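Local coordinates for Dps family protein (Staphylococcus aureus subsp. aureus, PDB 2D5K) that probably oxidises and stores iron inside a hollow twelve-subunit shell and compacts the bacterial nucleoid, as a ferritin-like member of the Dps family, at residues V9-Q14 with E111-I116; V56-E61 with E126-G131; A17-A22 with T104-Q109. All coordinates share one frame; numbering follows the deposited sequence.

All three contacts join antiparallel helices of one ferritin-like four-helix bundle. Interactions 1 and 3 hold the same pair, helix 5-32 and helix 92-120. Interaction 2 joins the other two long helices, 38-65 and 123-147. Interaction 3 is buried near the centre of the chain and combines a direct amide hydrogen bond with apolar packing. Interactions 1 and 2 lie farther out and are partly buried. There a glutamate lies against the partner helix, and a water links its carboxylate to the Asn112 amide in interaction 1 and to the backbone Met128 O in interaction 2. The contacts also meet each other. Leu12 and Ile114 pack on Phe129, Gln14 on Gln109, and Val56 on Trp19 and Thr20.

Interaction 1. Residues V9-Q14 with E111-I116; sequences VKELNQ and ENAIEI
Glu11 lies with its side chain over Ala113. The CA atoms of these two residues are 5.8 Å apart, and the axes of the short segments 9-14 and 111-116 come within 9.9 Å. The helices run antiparallel, at 152° between their directions. The small Ala113 side chain is consistent with this close approach.

The Glu11 chain is not extended. Its CG stands beside the backbone N, and the chain bends at chi2 (-55°). The folded chain therefore rests on the methyl group of Ala113 along its length. Its CB is 4.0 Å from Ala113 CB, and OE1 comes to 3.5 Å from the same CB. Ile116 adds an apolar neighbour: its CG2 is 4.3 Å from Glu11 CG.

Asn112 meets the carboxylate from across. The two side chains cross at about a right angle, and the amide and carboxylate planes are 84° apart. Glu11 OE2 and Asn112 ND2 stay 4.2 Å apart and make no direct bond. A water joins the two groups instead. It donates to Glu11 OE1 at 2.7 Å and accepts from Asn112 ND2 at 3.0 Å. OE1 thus both rests on the Ala113 methyl and accepts from the water that leads to Asn112.

Neighbouring residues of the same segments serve the rest of the bundle. Leu12 packs on Leu59 and Ile63 of helix 38-65 and on Ser125 of helix 123-147. Ile114 touches Gln133 of helix 123-147. The contact therefore closes one flank of the four-helix bundle, where helix 5-32 lies against helix 92-120.

Interaction 2. Residues V56-E61 with E126-G131; sequences VDELAE and EDMFIG
Met128 packs against Glu58 and Leu59, joining helix 123-147 to helix 38-65, an antiparallel pair of the ferritin-like four-helix bundle. Apolar contacts come first. Leu59 CD2 touches Met128 CB at 3.9 Å, and the two side chains slide past each other in opposite directions. Leu59 CD1 reaches Phe129 CE1 at a looser 4.4 Å, oblique to the ring.

The second kind is a polar chain laid over an apolar one. Met128 is extended beyond CG and reaches toward helix 38-65. Glu58 is also extended, with CG anti to the backbone N (chi1 175°), and crosses Met128 at a slant. Its CG lies 3.8 Å from Met128 SD. Its OE2 lies 3.7 Å from Met128 CG, a van der Waals contact.

The third kind is a water bridge. One water donates to both Glu58 OE1, at 2.6 Å, and the backbone Met128 O, at 2.7 Å. No direct hydrogen bond joins the segments.

The helices also meet other copies of the protein. Asp57 hydrogen-bonds to Trp31, and Glu61 to His42, of a neighbouring subunit, an interface that in Dps relatives houses the ferroxidase site. Met128 also packs on Thr134 of another subunit.

The chemistry is mixed: dispersion toward the bundle core, water beside it. CG and the OE2 side of Glu58 pack on Met128, while OE1 is tied through a water to the facing backbone.

Interaction 3. Residues A17-A22 with T104-Q109; sequences ANWTVA and TNISKQ
This contact belongs to the interior of the ferritin-like four-helix bundle, where helix 5-32 runs antiparallel to helix 92-120. Asn18 ND2 donates to Gln109 OE1 at 2.8 Å, with an N-H...O angle of 145°. The donor lies in the carbonyl plane of Gln109, at a C=O...N angle of 156°. The two amide planes are 33° apart, so the groups are only modestly twisted against each other.

Beside this bond the packing is apolar. Ile106 CG1 stands beside the backbone N, and the chain extends beyond it, which carries CD1 out to the indole of Trp19. Ile106 CD1 meets Trp19 CZ2 at 3.8 Å, obliquely to the ring, and Ile106 CG2 is 4.1 Å from the same CZ2. Trp19 also stacks edge-to-face with Tyr55 of helix 38-65.

Gln15 completes the amide cluster: its OE1 accepts from Asn18 ND2 and its NE2 donates to Gln109 OE1. Asn18 OD1 accepts from Ile82 N and from Gln14 NE2. Both polar atoms of the buried Asn18 side chain are therefore satisfied. Such a shared set of bonds fixes the rotation of its amide, while Trp19 and Ile106 pack beside it through apolar contact.

Interaction 1. Residues V9-Q14 with E111-I116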
# COMPACT_ATOMS: atom_id res chain seq x y z
N VAL B 9 31.61 -21.55 12.56
CA VAL B 9 30.47 -22.36 12.12
C VAL B 9 29.84 -23.03 13.33
O VAL B 9 28.62 -23.16 13.42
CB VAL B 9 30.91 -23.43 11.10
CG1 VAL B 9 29.77 -24.41 10.84
CG2 VAL B 9 31.32 -22.77 9.80
N LYS B 10 30.67 -23.46 14.27
CA LYS B 10 30.21 -24.11 15.49
C LYS B 10 29.32 -23.13 16.27
O LYS B 10 28.28 -23.51 16.80
CB LYS B 10 31.41 -24.53 16.33
CG LYS B 10 31.09 -25.36 17.56
CD LYS B 10 30.52 -24.52 18.69
CE LYS B 10 30.52 -25.30 20.00
NZ LYS B 10 31.90 -25.75 20.35
N GLU B 11 29.75 -21.87 16.33
CA GLU B 11 28.99 -20.84 17.03
C GLU B 11 27.68 -20.54 16.30
O GLU B 11 26.65 -20.31 16.93
CB GLU B 11 29.81 -19.55 17.15
CG GLU B 11 31.02 -19.65 18.07
CD GLU B 11 30.65 -20.13 19.46
OE1 GLU B 11 29.63 -19.66 20.00
OE2 GLU B 11 31.40 -20.97 20.01
N LEU B 12 27.74 -20.54 14.97
CA LEU B 12 26.55 -20.27 14.17
C LEU B 12 25.52 -21.39 14.35
O LEU B 12 24.33 -21.12 14.55
CB LEU B 12 26.92 -20.14 12.68
CG LEU B 12 27.64 -18.84 12.30
CD1 LEU B 12 28.31 -18.99 10.93
CD2 LEU B 12 26.64 -17.68 12.28
N ASN B 13 25.97 -22.64 14.30
CA ASN B 13 25.06 -23.76 14.48
C ASN B 13 24.47 -23.81 15.88
O ASN B 13 23.34 -24.23 16.07
CB ASN B 13 25.74 -25.09 14.15
CG ASN B 13 25.57 -25.49 12.70
OD1 ASN B 13 24.52 -25.26 12.11
ND2 ASN B 13 26.60 -26.12 12.13
N GLN B 14 25.25 -23.37 16.87
CA GLN B 14 24.77 -23.35 18.25
C GLN B 14 23.52 -22.48 18.30
O GLN B 14 22.55 -22.83 18.97
CB GLN B 14 25.84 -22.79 19.18
CG GLN B 14 25.36 -22.54 20.62
CD GLN B 14 25.03 -23.83 21.36
OE1 GLN B 14 25.89 -24.68 21.57
NE2 GLN B 14 23.77 -23.97 21.77
N GLU B 111 28.10 -13.11 23.24
CA GLU B 111 29.25 -12.27 23.56
C GLU B 111 30.51 -13.04 23.17
O GLU B 111 31.43 -12.49 22.55
CB GLU B 111 29.27 -11.93 25.06
CG GLU B 111 30.40 -10.99 25.50
CD GLU B 111 30.25 -9.56 25.00
OE1 GLU B 111 29.23 -9.23 24.36
OE2 GLU B 111 31.18 -8.75 25.24
N ASN B 112 30.55 -14.32 23.51
CA ASN B 112 31.69 -15.17 23.19
C ASN B 112 31.77 -15.43 21.69
O ASN B 112 32.85 -15.40 21.11
CB ASN B 112 31.57 -16.50 23.95
CG ASN B 112 32.76 -17.41 23.70
OD1 ASN B 112 33.91 -17.03 23.89
ND2 ASN B 112 32.48 -18.64 23.27
N ALA B 113 30.62 -15.66 21.06
CA ALA B 113 30.56 -15.92 19.63
C ALA B 113 31.09 -14.74 18.82
O ALA B 113 31.75 -14.91 17.80
CB ALA B 113 29.12 -16.24 19.20
N ILE B 114 30.78 -13.53 19.29
CA ILE B 114 31.22 -12.30 18.63
C ILE B 114 32.74 -12.22 18.66
O ILE B 114 33.38 -11.87 17.67
CB ILE B 114 30.59 -11.08 19.34
CG1 ILE B 114 29.10 -11.02 19.02
CG2 ILE B 114 31.31 -9.79 18.92
CD1 ILE B 114 28.29 -10.17 20.00
N GLU B 115 33.32 -12.54 19.81
CA GLU B 115 34.76 -12.52 19.97
C GLU B 115 35.42 -13.54 19.06
O GLU B 115 36.42 -13.25 18.40
CB GLU B 115 35.13 -12.80 21.43
CG GLU B 115 36.61 -13.01 21.67
CD GLU B 115 36.94 -13.14 23.14
OE1 GLU B 115 36.26 -13.92 23.84
OE2 GLU B 115 37.89 -12.47 23.60
N ILE B 116 34.86 -14.75 19.01
CA ILE B 116 35.38 -15.82 18.18
C ILE B 116 35.36 -15.44 16.70
O ILE B 116 36.34 -15.62 15.99
CB ILE B 116 34.56 -17.13 18.36
CG1 ILE B 116 34.67 -17.61 19.81
CG2 ILE B 116 35.05 -18.20 17.39
CD1 ILE B 116 36.08 -17.69 20.33
O HOH W 1 29.55 -19.01 22.59

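Interaction 2. Residues V56-E61 with E126-G131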
# COMPACT_ATOMS: atom_id res chain seq x y z
N VAL B 56 17.11 -18.18 12.38
CA VAL B 56 17.46 -19.52 11.94
C VAL B 56 17.88 -19.53 10.47
O VAL B 56 18.88 -20.14 10.11
CB VAL B 56 16.28 -20.50 12.15
CG1 VAL B 56 16.57 -21.83 11.48
CG2 VAL B 56 16.08 -20.72 13.65
N ASP B 57 17.10 -18.85 9.63
CA ASP B 57 17.40 -18.81 8.21
C ASP B 57 18.65 -17.98 7.91
O ASP B 57 19.50 -18.40 7.11
CB ASP B 57 16.21 -18.26 7.43
CG ASP B 57 16.31 -18.51 5.94
OD1 ASP B 57 16.49 -19.68 5.55
OD2 ASP B 57 16.21 -17.54 5.16
N GLU B 58 18.76 -16.82 8.55
CA GLU B 58 19.91 -15.95 8.33
C GLU B 58 21.22 -16.64 8.69
O GLU B 58 22.16 -16.67 7.89
CB GLU B 58 19.79 -14.67 9.16
CG GLU B 58 21.04 -13.78 9.06
CD GLU B 58 21.05 -12.64 10.07
OE1 GLU B 58 20.81 -12.91 11.26
OE2 GLU B 58 21.32 -11.49 9.66
N LEU B 59 21.30 -17.20 9.89
CA LEU B 59 22.51 -17.86 10.33
C LEU B 59 22.80 -19.13 9.54
O LEU B 59 23.95 -19.44 9.25
CB LEU B 59 22.45 -18.15 11.84
CG LEU B 59 22.25 -16.93 12.74
CD1 LEU B 59 22.61 -17.30 14.17
CD2 LEU B 59 23.12 -15.77 12.28
N ALA B 60 21.75 -19.87 9.19
CA ALA B 60 21.94 -21.10 8.43
C ALA B 60 22.51 -20.79 7.04
O ALA B 60 23.39 -21.50 6.56
CB ALA B 60 20.61 -21.84 8.28
N GLU B 61 22.02 -19.73 6.40
CA GLU B 61 22.51 -19.39 5.07
C GLU B 61 23.89 -18.74 5.11
O GLU B 61 24.57 -18.66 4.09
CB GLU B 61 21.52 -18.50 4.33
CG GLU B 61 20.14 -19.14 4.22
CD GLU B 61 19.32 -18.60 3.07
OE1 GLU B 61 19.43 -17.40 2.75
OE2 GLU B 61 18.54 -19.39 2.48
N GLU B 126 30.24 -12.13 12.61
CA GLU B 126 30.34 -11.31 13.81
C GLU B 126 29.19 -10.31 13.82
O GLU B 126 28.52 -10.13 14.84
CB GLU B 126 31.68 -10.57 13.84
CG GLU B 126 31.85 -9.67 15.06
CD GLU B 126 33.16 -8.91 15.05
OE1 GLU B 126 33.88 -8.96 14.03
OE2 GLU B 126 33.47 -8.25 16.06
N ASP B 127 28.98 -9.66 12.68
CA ASP B 127 27.92 -8.66 12.55
C ASP B 127 26.54 -9.27 12.78
O ASP B 127 25.67 -8.65 13.39
CB ASP B 127 27.98 -8.02 11.16
CG ASP B 127 26.98 -6.90 10.99
OD1 ASP B 127 27.00 -5.94 11.80
OD2 ASP B 127 26.17 -6.96 10.03
N MET B 128 26.34 -10.50 12.30
CA MET B 128 25.07 -11.18 12.48
C MET B 128 24.82 -11.48 13.95
O MET B 128 23.70 -11.34 14.44
CB MET B 128 25.03 -12.47 11.66
CG MET B 128 24.91 -12.20 10.17
SD MET B 128 24.80 -13.72 9.22
CE MET B 128 24.76 -13.05 7.53
N PHE B 129 25.87 -11.89 14.66
CA PHE B 129 25.73 -12.17 16.08
C PHE B 129 25.40 -10.88 16.83
O PHE B 129 24.61 -10.89 17.77
CB PHE B 129 27.03 -12.76 16.65
CG PHE B 129 27.30 -14.17 16.21
CD1 PHE B 129 26.29 -15.14 16.24
CD2 PHE B 129 28.57 -14.56 15.80
CE1 PHE B 129 26.55 -16.46 15.88
CE2 PHE B 129 28.84 -15.88 15.44
CZ PHE B 129 27.83 -16.83 15.48
N ILE B 130 26.01 -9.78 16.41
CA ILE B 130 25.76 -8.48 17.04
C ILE B 130 24.30 -8.08 16.86
O ILE B 130 23.65 -7.65 17.81
CB ILE B 130 26.63 -7.36 16.42
CG1 ILE B 130 28.12 -7.69 16.58
CG2 ILE B 130 26.30 -6.02 17.08
CD1 ILE B 130 28.57 -7.79 17.99
N GLY B 131 23.80 -8.23 15.64
CA GLY B 131 22.41 -7.89 15.37
C GLY B 131 21.48 -8.70 16.24
O GLY B 131 20.50 -8.18 16.78
O HOH W 2 21.43 -11.06 12.99

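Interaction 3. Residues A17-A22 with T104-Q109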
# COMPACT_ATOMS: atom_id res chain seq x y z
N ALA B 17 20.51 -24.02 16.42
CA ALA B 17 19.92 -25.01 17.32
C ALA B 17 19.07 -24.32 18.39
O ALA B 17 17.91 -24.70 18.60
CB ALA B 17 21.01 -25.84 17.98
N ASN B 18 19.64 -23.33 19.07
CA ASN B 18 18.92 -22.60 20.11
C ASN B 18 17.59 -22.04 19.62
O ASN B 18 16.55 -22.21 20.26
CB ASN B 18 19.72 -21.39 20.62
CG ASN B 18 20.95 -21.78 21.42
OD1 ASN B 18 21.04 -22.88 21.96
ND2 ASN B 18 21.90 -20.86 21.50
N TRP B 19 17.62 -21.35 18.49
CA TRP B 19 16.43 -20.72 17.97
C TRP B 19 15.42 -21.66 17.32
O TRP B 19 14.24 -21.34 17.23
CB TRP B 19 16.82 -19.57 17.05
CG TRP B 19 17.48 -18.48 17.85
CD1 TRP B 19 18.83 -18.30 18.05
CD2 TRP B 19 16.83 -17.49 18.65
NE1 TRP B 19 19.04 -17.26 18.93
CE2 TRP B 19 17.83 -16.75 19.32
CE3 TRP B 19 15.48 -17.16 18.88
CZ2 TRP B 19 17.54 -15.70 20.19
CZ3 TRP B 19 15.19 -16.11 19.75
CH2 TRP B 19 16.22 -15.40 20.40
N THR B 20 15.88 -22.83 16.89
CA THR B 20 14.96 -23.79 16.32
C THR B 20 14.15 -24.34 17.50
O THR B 20 12.94 -24.49 17.41
CB THR B 20 15.70 -24.94 15.61
OG1 THR B 20 16.38 -24.41 14.46
CG2 THR B 20 14.72 -26.01 15.15
N VAL B 21 14.83 -24.62 18.61
CA VAL B 21 14.14 -25.12 19.79
C VAL B 21 13.23 -24.02 20.35
O VAL B 21 12.08 -24.28 20.70
CB VAL B 21 15.13 -25.56 20.89
CG1 VAL B 21 14.37 -26.00 22.13
CG2 VAL B 21 15.99 -26.70 20.37
N ALA B 22 13.75 -22.79 20.41
CA ALA B 22 12.97 -21.66 20.92
C ALA B 22 11.74 -21.42 20.06
O ALA B 22 10.68 -21.04 20.57
CB ALA B 22 13.84 -20.41 20.95
N THR B 104 19.04 -14.36 28.56
CA THR B 104 20.24 -14.00 29.30
C THR B 104 21.34 -14.99 28.90
O THR B 104 22.49 -14.60 28.64
CB THR B 104 20.02 -14.09 30.83
OG1 THR B 104 19.18 -13.01 31.24
CG2 THR B 104 21.35 -14.02 31.58
N ASN B 105 20.99 -16.27 28.83
CA ASN B 105 21.96 -17.31 28.46
C ASN B 105 22.46 -17.13 27.03
O ASN B 105 23.65 -17.27 26.76
CB ASN B 105 21.35 -18.70 28.61
CG ASN B 105 21.02 -19.05 30.05
OD1 ASN B 105 21.55 -18.45 30.98
ND2 ASN B 105 20.14 -20.03 30.23
N ILE B 106 21.54 -16.84 26.12
CA ILE B 106 21.89 -16.65 24.72
C ILE B 106 22.78 -15.42 24.55
O ILE B 106 23.77 -15.46 23.82
CB ILE B 106 20.62 -16.51 23.86
CG1 ILE B 106 19.90 -17.86 23.81
CG2 ILE B 106 20.99 -16.03 22.45
CD1 ILE B 106 18.47 -17.78 23.29
N SER B 107 22.44 -14.33 25.22
CA SER B 107 23.23 -13.11 25.10
C SER B 107 24.67 -13.37 25.54
O SER B 107 25.61 -12.85 24.94
CB SER B 107 22.63 -11.98 25.92
OG SER B 107 23.37 -10.78 25.73
N LYS B 108 24.84 -14.17 26.59
CA LYS B 108 26.18 -14.49 27.08
C LYS B 108 26.93 -15.32 26.04
O LYS B 108 28.12 -15.11 25.80
CB LYS B 108 26.09 -15.25 28.41
CG LYS B 108 27.44 -15.61 29.00
CD LYS B 108 27.30 -16.25 30.38
CE LYS B 108 28.66 -16.63 30.95
NZ LYS B 108 28.54 -17.29 32.28
N GLN B 109 26.23 -16.28 25.42
CA GLN B 109 26.85 -17.11 24.39
C GLN B 109 27.25 -16.24 23.22
O GLN B 109 28.31 -16.43 22.61
CB GLN B 109 25.88 -18.16 23.86
CG GLN B 109 25.65 -19.37 24.72
CD GLN B 109 25.01 -20.50 23.93
OE1 GLN B 109 24.10 -20.26 23.12
NE2 GLN B 109 25.48 -21.72 24.14